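Local coordinates for FAD:protein FMN transferase (Vibrio cholerae, PDB 6NXI), which probably transfers the FMN moiety of FAD to a threonine hydroxyl of a target flavoprotein, with magnesium as cofactor, at residues 175-180 and 184-189. Numbering follows the deposited sequence.
Sequences ENYMVE and EIRLKG. With MG (magnesium ion), chain D.
Lys188 lies across the Tyr177 ring. Its CB sits over one face, offset toward CZ and 3.7 Å from the ring centroid, in a CH-pi contact. Tyr177 CG stands between the backbone N and the carbonyl carbon (chi1 59°), which brings the ring over the neighbouring strand. The lysine chain then runs extended beside Glu175 and bends at its last torsion. There NZ forms a salt bridge of 2.8 Å with Glu175 OE1, meeting the anti side of the carboxylate. A water accepts from Lys188 NZ and donates to Glu175 O, a second link. On the opposite face of the sheet, Met178 CG packs 3.6 Å from Leu187 CD2.

Two hydrogen-bonded pairs, Tyr177 with Lys188 and Val179 with Arg186, join the strands of this antiparallel beta hairpin. Helix 157-171 covers the side of the sheet that carries Tyr177 and Arg186: Gln170 hydrogen-bonds Tyr177 OH, and Asp163 forms a salt bridge with Arg186 NH1.

At the other end of the hairpin, Glu184 OE1 binds magnesium at 2.3 Å, together with Asp269 and two waters. Glu184 OE2 accepts from Thr224 N. This restrains the carboxylate's rotation and keeps OE1 directed at the magnesium beside FAD.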
loop_
_atom_site.group_PDB
_atom_site.type_symbol
_atom_site.label_atom_id
_atom_site.label_comp_id
_atom_site.label_asym_id
_atom_site.label_seq_id
_atom_site.Cartn_x
_atom_site.Cartn_y
_atom_site.Cartn_z
ATOM N N GLU A 175 8.518 -3.754 -22.364
ATOM C CA GLU A 175 7.428 -2.759 -22.448
ATOM C C GLU A 175 6.082 -3.455 -22.249
ATOM O O GLU A 175 5.094 -2.738 -22.235
ATOM C CB GLU A 175 7.556 -1.945 -23.726
ATOM C CG GLU A 175 8.901 -1.186 -23.812
ATOM C CD GLU A 175 9.354 -0.253 -22.668
ATOM O OE1 GLU A 175 8.510 0.343 -21.996
ATOM O OE2 GLU A 175 10.595 -0.074 -22.452
ATOM N N ASN A 176 6.065 -4.775 -22.034
ATOM C CA ASN A 176 4.807 -5.518 -21.774
ATOM C C ASN A 176 4.982 -6.315 -20.480
ATOM O O ASN A 176 5.658 -7.352 -20.463
ATOM C CB ASN A 176 4.439 -6.420 -22.934
ATOM C CG ASN A 176 4.388 -5.651 -24.228
ATOM O OD1 ASN A 176 3.394 -5.003 -24.520
ATOM N ND2 ASN A 176 5.468 -5.694 -25.004
ATOM N N TYR A 177 4.365 -5.867 -19.393
ATOM C CA TYR A 177 4.573 -6.557 -18.105
ATOM C C TYR A 177 3.392 -6.334 -17.168
ATOM O O TYR A 177 2.679 -5.315 -17.252
ATOM C CB TYR A 177 5.855 -6.084 -17.417
ATOM C CG TYR A 177 5.951 -4.602 -17.103
ATOM C CD1 TYR A 177 5.285 -4.054 -16.026
ATOM C CD2 TYR A 177 6.708 -3.738 -17.879
ATOM C CE1 TYR A 177 5.311 -2.698 -15.755
ATOM C CE2 TYR A 177 6.793 -2.384 -17.581
ATOM C CZ TYR A 177 6.053 -1.859 -16.538
ATOM O OH TYR A 177 6.070 -0.529 -16.204
ATOM N N MET A 178 3.389 -7.203 -16.178
ATOM C CA MET A 178 2.547 -7.073 -14.950
ATOM C C MET A 178 3.472 -7.318 -13.778
ATOM O O MET A 178 4.115 -8.383 -13.752
ATOM C CB MET A 178 1.413 -8.083 -14.880
ATOM C CG MET A 178 0.786 -8.112 -13.487
ATOM S SD MET A 178 -0.360 -9.489 -13.311
ATOM C CE MET A 178 -1.577 -8.941 -14.496
ATOM N N VAL A 179 3.630 -6.330 -12.881
ATOM C CA VAL A 179 4.384 -6.492 -11.625
ATOM C C VAL A 179 3.363 -6.551 -10.492
ATOM O O VAL A 179 2.582 -5.595 -10.407
ATOM C CB VAL A 179 5.341 -5.317 -11.425
ATOM C CG1 VAL A 179 6.008 -5.399 -10.088
ATOM C CG2 VAL A 179 6.350 -5.250 -12.579
ATOM N N GLU A 180 3.367 -7.598 -9.676
ATOM C CA GLU A 180 2.404 -7.737 -8.554
ATOM C C GLU A 180 3.178 -8.129 -7.287
ATOM O O GLU A 180 3.974 -9.077 -7.329
ATOM C CB GLU A 180 1.328 -8.754 -8.936
ATOM C CG GLU A 180 0.317 -9.010 -7.818
ATOM C CD GLU A 180 0.617 -10.230 -6.991
ATOM O OE1 GLU A 180 0.717 -11.341 -7.584
ATOM O OE2 GLU A 180 0.856 -10.089 -5.788
ATOM N N GLU A 184 -0.611 -5.611 -4.845
ATOM C CA GLU A 184 -0.438 -4.274 -5.451
ATOM C C GLU A 184 0.178 -4.509 -6.834
ATOM O O GLU A 184 1.081 -5.391 -6.939
ATOM C CB GLU A 184 0.536 -3.428 -4.636
ATOM C CG GLU A 184 -0.169 -2.495 -3.651
ATOM C CD GLU A 184 -1.268 -3.070 -2.782
ATOM O OE1 GLU A 184 -1.005 -3.303 -1.584
ATOM O OE2 GLU A 184 -2.415 -3.342 -3.318
ATOM N N ILE A 185 -0.375 -3.859 -7.847
ATOM C CA ILE A 185 -0.063 -4.173 -9.257
ATOM C C ILE A 185 0.365 -2.940 -10.034
ATOM O O ILE A 185 -0.181 -1.846 -9.888
ATOM C CB ILE A 185 -1.282 -4.848 -9.896
ATOM C CG1 ILE A 185 -1.637 -6.134 -9.171
ATOM C CG2 ILE A 185 -1.027 -5.040 -11.379
ATOM C CD1 ILE A 185 -2.979 -6.702 -9.617
ATOM N N ARG A 186 1.270 -3.149 -10.967
ATOM C CA ARG A 186 1.502 -2.148 -12.015
ATOM C C ARG A 186 1.623 -2.849 -13.368
ATOM O O ARG A 186 2.318 -3.879 -13.434
ATOM C CB ARG A 186 2.742 -1.317 -11.726
ATOM C CG ARG A 186 2.933 -0.221 -12.747
ATOM C CD ARG A 186 3.788 0.891 -12.160
ATOM N NE ARG A 186 4.382 1.625 -13.250
ATOM C CZ ARG A 186 5.364 2.493 -13.114
ATOM N NH1 ARG A 186 5.904 2.711 -11.922
ATOM N NH2 ARG A 186 5.821 3.107 -14.208
ATOM N N LEU A 187 0.969 -2.286 -14.375
ATOM C CA LEU A 187 0.837 -2.906 -15.711
ATOM C C LEU A 187 1.389 -1.998 -16.793
ATOM O O LEU A 187 1.268 -0.761 -16.687
ATOM C CB LEU A 187 -0.645 -3.085 -16.022
ATOM C CG LEU A 187 -1.504 -3.805 -15.010
ATOM C CD1 LEU A 187 -2.963 -3.776 -15.441
ATOM C CD2 LEU A 187 -0.971 -5.234 -14.823
ATOM N N LYS A 188 1.937 -2.590 -17.822
ATOM C CA LYS A 188 2.277 -1.837 -19.040
ATOM C C LYS A 188 2.070 -2.725 -20.266
ATOM O O LYS A 188 2.444 -3.897 -20.218
ATOM C CB LYS A 188 3.704 -1.303 -19.019
ATOM C CG LYS A 188 3.902 -0.199 -20.050
ATOM C CD LYS A 188 5.318 0.246 -20.069
ATOM C CE LYS A 188 5.496 1.559 -20.776
ATOM N NZ LYS A 188 5.897 1.298 -22.170
ATOM N N GLY A 189 1.483 -2.170 -21.328
ATOM C CA GLY A 189 1.427 -2.832 -22.637
ATOM C C GLY A 189 0.425 -3.945 -22.655
ATOM O O GLY A 189 -0.669 -3.769 -22.074
HETATM MG MG MG D . -1.079 -2.049 0.330
HETATM O O HOH W 1 4.154 -0.643 -23.717
HETATM O O HOH W 2 1.175 -1.822 1.007
HETATM O O HOH W 3 -3.362 -1.195 -0.531
#